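PDB 6JJT: hydroalkoxylation enzyme phnH from Penicillium herquei, which catalyses the enantioselective intramolecular hydroalkoxylation that closes a prenylated phenalenone to (2'R)-atrovenetin during herqueinone biosynthesis, working as a homotetramer. Local coordinates for residues F28-N33 / I59-F65; A32-K36 / I140-E144; I49-L55 / G72-R78. One frame throughout, in Å; residues are numbered along the deposited sequence.

Contact 1: F28-N33 / I59-F65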
loop_
_atom_site.group_PDB
_atom_site.type_symbol
_atom_site.label_atom_id
_atom_site.label_comp_id
_atom_site.label_asym_id
_atom_site.label_seq_id
_atom_site.Cartn_x
_atom_site.Cartn_y
_atom_site.Cartn_z
ATOM N N PHE D 28 -7.855 15.651 -22.192
ATOM C CA PHE D 28 -7.693 14.247 -22.557
ATOM C C PHE D 28 -6.220 13.872 -22.532
ATOM O O PHE D 28 -5.337 14.589 -22.992
ATOM C CB PHE D 28 -8.281 13.999 -23.956
ATOM C CG PHE D 28 -8.121 12.555 -24.370
ATOM C CD1 PHE D 28 -8.742 11.519 -23.679
ATOM C CD2 PHE D 28 -7.267 12.230 -25.411
ATOM C CE1 PHE D 28 -8.571 10.200 -24.076
ATOM C CE2 PHE D 28 -7.063 10.906 -25.785
ATOM C CZ PHE D 28 -7.707 9.894 -25.108
ATOM N N LEU D 29 -5.914 12.759 -21.832
ATOM C CA LEU D 29 -4.524 12.375 -21.639
ATOM C C LEU D 29 -4.140 11.152 -22.473
ATOM O O LEU D 29 -3.096 11.213 -23.112
ATOM C CB LEU D 29 -4.271 12.099 -20.143
ATOM C CG LEU D 29 -2.821 11.845 -19.725
ATOM C CD1 LEU D 29 -1.891 13.008 -20.016
ATOM C CD2 LEU D 29 -2.735 11.406 -18.258
ATOM N N PHE D 30 -4.897 10.042 -22.360
ATOM C CA PHE D 30 -4.515 8.819 -23.075
ATOM C C PHE D 30 -5.660 7.849 -23.017
ATOM O O PHE D 30 -6.527 7.967 -22.169
ATOM C CB PHE D 30 -3.238 8.126 -22.541
ATOM C CG PHE D 30 -3.329 7.391 -21.212
ATOM C CD1 PHE D 30 -3.447 8.089 -20.003
ATOM C CD2 PHE D 30 -3.234 5.999 -21.170
ATOM C CE1 PHE D 30 -3.491 7.397 -18.791
ATOM C CE2 PHE D 30 -3.234 5.314 -19.954
ATOM C CZ PHE D 30 -3.376 6.014 -18.757
ATOM N N SER D 31 -5.629 6.849 -23.927
ATOM C CA SER D 31 -6.491 5.697 -23.826
ATOM C C SER D 31 -5.615 4.458 -23.632
ATOM O O SER D 31 -4.440 4.416 -23.988
ATOM C CB SER D 31 -7.338 5.545 -25.064
ATOM O OG SER D 31 -6.456 5.287 -26.138
ATOM N N ALA D 32 -6.262 3.437 -23.072
ATOM C CA ALA D 32 -5.616 2.157 -22.864
ATOM C C ALA D 32 -6.597 1.087 -23.310
ATOM O O ALA D 32 -7.782 1.132 -22.957
ATOM C CB ALA D 32 -5.249 1.956 -21.403
ATOM N N ASN D 33 -6.097 0.156 -24.138
ATOM C CA ASN D 33 -6.881 -0.971 -24.587
ATOM C C ASN D 33 -6.153 -2.220 -24.090
ATOM O O ASN D 33 -5.110 -2.582 -24.654
ATOM C CB ASN D 33 -6.984 -0.969 -26.110
ATOM C CG ASN D 33 -8.054 -1.888 -26.652
ATOM O OD1 ASN D 33 -8.833 -2.477 -25.902
ATOM N ND2 ASN D 33 -8.140 -1.960 -27.975
ATOM N N ILE D 59 -2.507 -1.588 -25.532
ATOM C CA ILE D 59 -2.130 -0.490 -26.416
ATOM C C ILE D 59 -2.469 0.829 -25.736
ATOM O O ILE D 59 -3.590 1.020 -25.277
ATOM C CB ILE D 59 -2.834 -0.626 -27.788
ATOM C CG1 ILE D 59 -2.517 -1.971 -28.468
ATOM C CG2 ILE D 59 -2.516 0.578 -28.673
ATOM C CD1 ILE D 59 -1.036 -2.273 -28.618
ATOM N N ILE D 60 -1.469 1.700 -25.663
ATOM C CA ILE D 60 -1.613 3.011 -25.073
ATOM C C ILE D 60 -1.569 3.996 -26.241
ATOM O O ILE D 60 -0.646 3.917 -27.051
ATOM C CB ILE D 60 -0.434 3.237 -24.104
ATOM C CG1 ILE D 60 -0.377 2.210 -22.954
ATOM C CG2 ILE D 60 -0.380 4.680 -23.618
ATOM C CD1 ILE D 60 -1.612 2.205 -22.093
ATOM N N ALA D 61 -2.554 4.906 -26.300
ATOM C CA ALA D 61 -2.568 5.864 -27.399
ATOM C C ALA D 61 -2.994 7.217 -26.881
ATOM O O ALA D 61 -3.459 7.347 -25.763
ATOM C CB ALA D 61 -3.497 5.363 -28.484
ATOM N N GLY D 62 -2.884 8.216 -27.744
ATOM C CA GLY D 62 -3.319 9.561 -27.413
ATOM C C GLY D 62 -2.258 10.585 -27.797
ATOM O O GLY D 62 -1.213 10.226 -28.320
ATOM N N PRO D 63 -2.524 11.883 -27.543
ATOM C CA PRO D 63 -1.675 12.970 -28.049
ATOM C C PRO D 63 -0.336 13.203 -27.345
ATOM O O PRO D 63 0.476 13.985 -27.820
ATOM C CB PRO D 63 -2.585 14.200 -27.882
ATOM C CG PRO D 63 -3.559 13.849 -26.767
ATOM C CD PRO D 63 -3.747 12.355 -26.876
ATOM N N ASN D 64 -0.100 12.505 -26.226
ATOM C CA ASN D 64 0.973 12.871 -25.314
ATOM C C ASN D 64 2.040 11.775 -25.288
ATOM O O ASN D 64 3.241 12.058 -25.216
ATOM C CB ASN D 64 0.437 13.081 -23.892
ATOM C CG ASN D 64 -0.624 14.157 -23.754
ATOM O OD1 ASN D 64 -0.325 15.352 -23.692
ATOM N ND2 ASN D 64 -1.869 13.747 -23.632
ATOM N N PHE D 65 1.568 10.519 -25.295
ATOM C CA PHE D 65 2.432 9.349 -25.258
ATOM C C PHE D 65 1.649 8.171 -25.836
ATOM O O PHE D 65 0.422 8.082 -25.726
ATOM C CB PHE D 65 3.010 9.132 -23.847
ATOM C CG PHE D 65 1.978 8.935 -22.766
ATOM C CD1 PHE D 65 1.422 10.011 -22.076
ATOM C CD2 PHE D 65 1.568 7.655 -22.415
ATOM C CE1 PHE D 65 0.460 9.810 -21.089
ATOM C CE2 PHE D 65 0.605 7.454 -21.432
ATOM C CZ PHE D 65 0.047 8.531 -20.764
HETATM O O HOH W 1 -5.584 2.634 -26.570
#
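The ring of Phe30 lies against that of Phe65, with CG of Phe30 3.6 Å from CZ of Phe65. The two planes meet obliquely at 41°. Ile60 adds its CG2 4.0 Å from CD2 of Phe30, and Tyr145 of strand 142-148 stacks on the Phe30 ring. The backbones form the open end of a beta hairpin. Ser31 and Ala61 are a hydrogen-bonded pair, joined by Ser31 N to Ala61 O at 2.9 Å and Ala61 N to Ser31 O at 3.0 Å. Asn33 N to Ile59 O and Ile59 N to Asn33 O are both 2.9 Å. A water bridges Ser31 OG and Ile59 O. Leu29 and Phe30 both face Tyr145, a classic beta bulge. After Ala61, 59-65 leaves the strand. At phi 133° and psi 180° a CB on Gly62 would jam against Ala61 O, and also clash with Pro63 CD. The turn brings Asn64 back: its ND2 donates to Leu29 O at 2.9 Å. Nearby, CE2 of Phe28 meets CD of Pro63 at 3.8 Å, and Phe28 packs on Pro21 of a second subunit. Backbone bonds thus fix the register, the side-chain amide of Asn64 ties the loop to Leu29, and aromatic packing fills the buried face.

Contact 2: A32-K36 / I140-E144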
loop_
_atom_site.group_PDB
_atom_site.type_symbol
_atom_site.label_atom_id
_atom_site.label_comp_id
_atom_site.label_asym_id
_atom_site.label_seq_id
_atom_site.Cartn_x
_atom_site.Cartn_y
_atom_site.Cartn_z
ATOM N N ALA D 32 -6.262 3.437 -23.072
ATOM C CA ALA D 32 -5.616 2.157 -22.864
ATOM C C ALA D 32 -6.597 1.087 -23.310
ATOM O O ALA D 32 -7.782 1.132 -22.957
ATOM C CB ALA D 32 -5.249 1.956 -21.403
ATOM N N ASN D 33 -6.097 0.156 -24.138
ATOM C CA ASN D 33 -6.881 -0.971 -24.587
ATOM C C ASN D 33 -6.153 -2.220 -24.090
ATOM O O ASN D 33 -5.110 -2.582 -24.654
ATOM C CB ASN D 33 -6.984 -0.969 -26.110
ATOM C CG ASN D 33 -8.054 -1.888 -26.652
ATOM O OD1 ASN D 33 -8.833 -2.477 -25.902
ATOM N ND2 ASN D 33 -8.140 -1.960 -27.975
ATOM N N LEU D 34 -6.658 -2.787 -22.986
ATOM C CA LEU D 34 -5.855 -3.674 -22.171
ATOM C C LEU D 34 -6.246 -5.120 -22.447
ATOM O O LEU D 34 -7.377 -5.418 -22.829
ATOM C CB LEU D 34 -6.126 -3.309 -20.706
ATOM C CG LEU D 34 -5.644 -1.933 -20.229
ATOM C CD1 LEU D 34 -6.185 -1.637 -18.839
ATOM C CD2 LEU D 34 -4.129 -1.824 -20.269
ATOM N N THR D 35 -5.275 -6.016 -22.246
ATOM C CA THR D 35 -5.549 -7.452 -22.241
ATOM C C THR D 35 -5.238 -7.973 -20.836
ATOM O O THR D 35 -4.276 -7.516 -20.193
ATOM C CB THR D 35 -4.821 -8.226 -23.354
ATOM O OG1 THR D 35 -3.413 -8.114 -23.207
ATOM C CG2 THR D 35 -5.197 -7.748 -24.751
ATOM N N LYS D 36 -6.046 -8.922 -20.373
ATOM C CA LYS D 36 -5.905 -9.415 -19.013
ATOM C C LYS D 36 -5.931 -10.925 -19.010
ATOM O O LYS D 36 -6.570 -11.533 -19.876
ATOM C CB LYS D 36 -7.051 -8.854 -18.172
ATOM C CG LYS D 36 -7.066 -7.340 -18.095
ATOM C CD LYS D 36 -8.013 -6.764 -17.078
ATOM C CE LYS D 36 -7.756 -5.282 -16.877
ATOM N NZ LYS D 36 -8.550 -4.728 -15.746
ATOM N N ILE D 140 -14.998 -3.314 -21.021
ATOM C CA ILE D 140 -14.385 -2.814 -19.788
ATOM C C ILE D 140 -12.880 -2.616 -19.951
ATOM O O ILE D 140 -12.260 -1.941 -19.125
ATOM C CB ILE D 140 -14.674 -3.703 -18.560
ATOM C CG1 ILE D 140 -14.070 -5.101 -18.689
ATOM C CG2 ILE D 140 -16.153 -3.752 -18.223
ATOM C CD1 ILE D 140 -14.352 -6.009 -17.498
ATOM N N ASN D 141 -12.305 -3.195 -21.004
ATOM C CA ASN D 141 -10.861 -3.200 -21.210
ATOM C C ASN D 141 -10.388 -1.989 -22.028
ATOM O O ASN D 141 -9.181 -1.815 -22.216
ATOM C CB ASN D 141 -10.363 -4.578 -21.640
ATOM C CG ASN D 141 -10.460 -5.604 -20.520
ATOM O OD1 ASN D 141 -10.302 -5.289 -19.340
ATOM N ND2 ASN D 141 -10.726 -6.844 -20.881
ATOM N N PHE D 142 -11.323 -1.149 -22.514
ATOM C CA PHE D 142 -10.940 0.075 -23.204
ATOM C C PHE D 142 -11.343 1.285 -22.370
ATOM O O PHE D 142 -12.539 1.495 -22.122
ATOM C CB PHE D 142 -11.590 0.191 -24.596
ATOM C CG PHE D 142 -11.143 1.444 -25.307
ATOM C CD1 PHE D 142 -9.881 1.532 -25.866
ATOM C CD2 PHE D 142 -11.942 2.574 -25.364
ATOM C CE1 PHE D 142 -9.420 2.699 -26.483
ATOM C CE2 PHE D 142 -11.495 3.732 -25.987
ATOM C CZ PHE D 142 -10.236 3.805 -26.546
ATOM N N LEU D 143 -10.336 2.048 -21.911
ATOM C CA LEU D 143 -10.593 3.201 -21.056
ATOM C C LEU D 143 -9.978 4.460 -21.620
ATOM O O LEU D 143 -8.962 4.449 -22.287
ATOM C CB LEU D 143 -10.024 2.965 -19.650
ATOM C CG LEU D 143 -10.594 1.761 -18.901
ATOM C CD1 LEU D 143 -9.673 0.539 -19.041
ATOM C CD2 LEU D 143 -10.739 2.150 -17.425
ATOM N N GLU D 144 -10.661 5.562 -21.337
ATOM C CA GLU D 144 -10.171 6.878 -21.675
ATOM C C GLU D 144 -9.846 7.634 -20.387
ATOM O O GLU D 144 -10.698 7.635 -19.496
ATOM C CB GLU D 144 -11.250 7.644 -22.466
ATOM C CG GLU D 144 -11.342 7.158 -23.900
ATOM C CD GLU D 144 -12.595 7.610 -24.624
ATOM O OE1 GLU D 144 -13.500 8.138 -23.990
ATOM O OE2 GLU D 144 -12.634 7.411 -25.838
#
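This contact closes the beta barrel: the first strand, 26-44, pairs antiparallel with the last, 142-148. Asn141, Ala32 and Leu143 carry much of it. Asn141 has the most surface covered, 96 Å². It lies just before the strand, and its carbonyl O accepts a hydrogen bond from Leu34 N at 2.8 Å. The same oxygen receives a CA-H...O contact from Asn33 CA at 3.4 Å. Ala32 is covered over 60 Å². With Leu143 it forms a hydrogen-bonded pair, through Ala32 N to Leu143 O at 3.0 Å and Leu143 N to Ala32 O at 2.9 Å. Leu143, covered over 48 Å², also reaches Leu34, with their CD1 atoms 4.1 Å apart. Ala32 and Leu143 lie on the same buried face, where Ala32 also touches Ile60 of strand 48-61 and Leu143 touches Pro134. The opposite face holds the non-hydrogen-bonded pair Asn33 and Phe142, whose CA atoms are 4.4 Å apart. CB of Asn33 sits at the edge of the Phe142 ring, 3.8 Å from CD1. Beyond the paired residues Lys36 still meets the last strand's approach: its aliphatic CD passes 3.5 Å from OD1 of Asn141.

Contact 3: I49-L55 / G72-R78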
loop_
_atom_site.group_PDB
_atom_site.type_symbol
_atom_site.label_atom_id
_atom_site.label_comp_id
_atom_site.label_asym_id
_atom_site.label_seq_id
_atom_site.Cartn_x
_atom_site.Cartn_y
_atom_site.Cartn_z
ATOM N N ILE D 49 -15.802 -10.639 -2.314
ATOM C CA ILE D 49 -15.062 -11.470 -3.279
ATOM C C ILE D 49 -13.772 -10.785 -3.743
ATOM O O ILE D 49 -13.808 -9.740 -4.392
ATOM C CB ILE D 49 -15.865 -11.788 -4.548
ATOM C CG1 ILE D 49 -17.125 -12.554 -4.170
ATOM C CG2 ILE D 49 -15.024 -12.529 -5.588
ATOM C CD1 ILE D 49 -16.908 -13.152 -2.830
ATOM N N LYS D 50 -12.615 -11.442 -3.508
ATOM C CA LYS D 50 -11.280 -10.846 -3.723
ATOM C C LYS D 50 -10.541 -11.642 -4.804
ATOM O O LYS D 50 -10.519 -12.897 -4.721
ATOM C CB LYS D 50 -10.458 -10.799 -2.431
ATOM C CG LYS D 50 -11.141 -10.043 -1.279
ATOM C CD LYS D 50 -10.142 -9.900 -0.154
ATOM C CE LYS D 50 -10.797 -9.625 1.182
ATOM N NZ LYS D 50 -9.713 -9.434 2.191
ATOM N N ALA D 51 -9.954 -10.963 -5.798
ATOM C CA ALA D 51 -9.302 -11.618 -6.920
ATOM C C ALA D 51 -8.009 -10.916 -7.276
ATOM O O ALA D 51 -7.802 -9.711 -7.011
ATOM C CB ALA D 51 -10.225 -11.600 -8.120
ATOM N N LEU D 52 -7.112 -11.684 -7.893
ATOM C CA LEU D 52 -5.908 -11.169 -8.513
ATOM C C LEU D 52 -6.012 -11.424 -10.011
ATOM O O LEU D 52 -6.506 -12.525 -10.391
ATOM C CB LEU D 52 -4.668 -11.880 -7.946
ATOM C CG LEU D 52 -3.340 -11.505 -8.644
ATOM C CD1 LEU D 52 -2.140 -11.544 -7.687
ATOM C CD2 LEU D 52 -3.032 -12.394 -9.853
ATOM N N GLN D 53 -5.657 -10.448 -10.862
ATOM C CA GLN D 53 -5.751 -10.597 -12.304
ATOM C C GLN D 53 -4.513 -9.962 -12.926
ATOM O O GLN D 53 -4.200 -8.803 -12.652
ATOM C CB GLN D 53 -7.012 -9.902 -12.790
ATOM C CG GLN D 53 -7.288 -10.164 -14.265
ATOM C CD GLN D 53 -8.683 -9.793 -14.694
ATOM O OE1 GLN D 53 -9.226 -8.803 -14.255
ATOM N NE2 GLN D 53 -9.264 -10.580 -15.594
ATOM N N THR D 54 -3.828 -10.710 -13.788
ATOM C CA THR D 54 -2.665 -10.209 -14.501
ATOM C C THR D 54 -3.097 -9.248 -15.615
ATOM O O THR D 54 -4.114 -9.521 -16.295
ATOM C CB THR D 54 -1.854 -11.417 -15.014
ATOM O OG1 THR D 54 -1.404 -12.116 -13.850
ATOM C CG2 THR D 54 -0.678 -11.049 -15.879
ATOM N N LEU D 55 -2.301 -8.216 -15.899
ATOM C CA LEU D 55 -2.427 -7.413 -17.101
ATOM C C LEU D 55 -1.373 -7.966 -18.059
ATOM O O LEU D 55 -0.200 -7.954 -17.744
ATOM C CB LEU D 55 -2.142 -5.928 -16.830
ATOM C CG LEU D 55 -3.055 -5.171 -15.863
ATOM C CD1 LEU D 55 -3.101 -3.720 -16.324
ATOM C CD2 LEU D 55 -4.459 -5.743 -15.766
ATOM N N GLY D 72 1.579 -6.181 -15.586
ATOM C CA GLY D 72 1.238 -5.662 -14.261
ATOM C C GLY D 72 0.201 -6.564 -13.630
ATOM O O GLY D 72 -0.080 -7.642 -14.162
ATOM N N THR D 73 -0.291 -6.190 -12.469
ATOM C CA THR D 73 -1.251 -6.979 -11.713
ATOM C C THR D 73 -2.291 -6.054 -11.100
ATOM O O THR D 73 -1.961 -4.966 -10.609
ATOM C CB THR D 73 -0.545 -7.745 -10.581
ATOM O OG1 THR D 73 0.394 -8.652 -11.168
ATOM C CG2 THR D 73 -1.474 -8.485 -9.634
ATOM N N ALA D 74 -3.553 -6.494 -11.090
ATOM C CA ALA D 74 -4.673 -5.816 -10.447
ATOM C C ALA D 74 -5.233 -6.674 -9.320
ATOM O O ALA D 74 -5.384 -7.892 -9.482
ATOM C CB ALA D 74 -5.778 -5.564 -11.427
ATOM N N LEU D 75 -5.497 -6.088 -8.160
ATOM C CA LEU D 75 -6.185 -6.751 -7.065
ATOM C C LEU D 75 -7.536 -6.107 -6.896
ATOM O O LEU D 75 -7.634 -4.852 -6.888
ATOM C CB LEU D 75 -5.382 -6.548 -5.769
ATOM C CG LEU D 75 -4.023 -7.249 -5.673
ATOM C CD1 LEU D 75 -3.320 -6.890 -4.370
ATOM C CD2 LEU D 75 -4.169 -8.758 -5.756
ATOM N N SER D 76 -8.609 -6.888 -6.825
ATOM C CA SER D 76 -9.935 -6.277 -6.779
ATOM C C SER D 76 -10.722 -6.908 -5.641
ATOM O O SER D 76 -10.518 -8.066 -5.283
ATOM C CB SER D 76 -10.630 -6.437 -8.077
ATOM O OG SER D 76 -10.810 -7.818 -8.360
ATOM N N THR D 77 -11.602 -6.136 -5.037
ATOM C CA THR D 77 -12.530 -6.653 -4.033
ATOM C C THR D 77 -13.948 -6.171 -4.340
ATOM O O THR D 77 -14.155 -4.937 -4.401
ATOM C CB THR D 77 -12.166 -6.140 -2.639
ATOM O OG1 THR D 77 -10.901 -6.696 -2.287
ATOM C CG2 THR D 77 -13.151 -6.585 -1.570
ATOM N N ARG D 78 -14.848 -7.124 -4.521
ATOM C CA ARG D 78 -16.263 -6.810 -4.671
ATOM C C ARG D 78 -16.917 -7.075 -3.327
ATOM O O ARG D 78 -16.953 -8.223 -2.907
ATOM C CB ARG D 78 -16.882 -7.747 -5.707
ATOM C CG ARG D 78 -18.360 -7.417 -5.931
ATOM C CD ARG D 78 -19.199 -8.331 -6.803
ATOM N NE ARG D 78 -18.885 -8.267 -8.227
ATOM C CZ ARG D 78 -19.424 -7.398 -9.083
ATOM N NH1 ARG D 78 -19.074 -7.424 -10.359
ATOM N NH2 ARG D 78 -20.309 -6.508 -8.659
HETATM O O HOH W 2 -13.029 -9.169 -7.161
HETATM O O HOH W 3 -8.382 -8.345 -9.837
HETATM O O HOH W 4 -0.026 -10.813 -12.267
HETATM O O HOH W 5 1.791 -9.296 -16.641
#
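Gly72 starts the segment opposite Leu55. Its O accepts Leu55 N at 2.9 Å; the return bond, Gly72 N to Leu55 O, is weak at 3.3 Å. Thr73 puts CG2 3.7 Å from Leu52 CG. Its OG1 shares a water with Thr54 OG1 and hydrogen-bonds Thr73 OG1 of a third subunit. Ala74 pairs with Gln53 through two bonds of 2.9 Å, Gln53 N to Ala74 O and Ala74 N to Gln53 O. Leu75 sets CD2 3.8 Å from Leu52 CB. It also packs on His89 of the third subunit and lies near a bound PEG. Ser76 pairs with Ala51, and its OG binds two waters that also reach Ile49 O and Ala74 O. Thr77 brings OG1 3.5 Å from Lys50 CG. Arg78 closes the run: its O accepts Ile49 N at 2.7 Å. This regular antiparallel hairpin thus relies on main-chain bonding for cohesion, leaving the face of Leu52, Thr73 and Leu75 to contribute to the tetramer interface.

All three contacts belong to one closed antiparallel barrel, with strands in chain order. Contacts 1 and 3 are successive hairpin pairings, 26-44 with 48-61 and 48-61 with 67-79. Contact 2 joins the first strand to the last; 103 residues separate its two segments, and contact 3 is nested inside that loop. Contacts 1 and 2 share Ala32 and Asn33, with centres about 11 Å apart, so strand 26-44 is paired on both edges there. Contact 3 lies about 15 Å from contact 2 and 23 Å from contact 1, centre to centre. Lys36 touches Leu55, linking contacts 2 and 3. Contacts 1 and 3 lie on opposite sides of the chain's centre, and each touches a different neighbouring subunit.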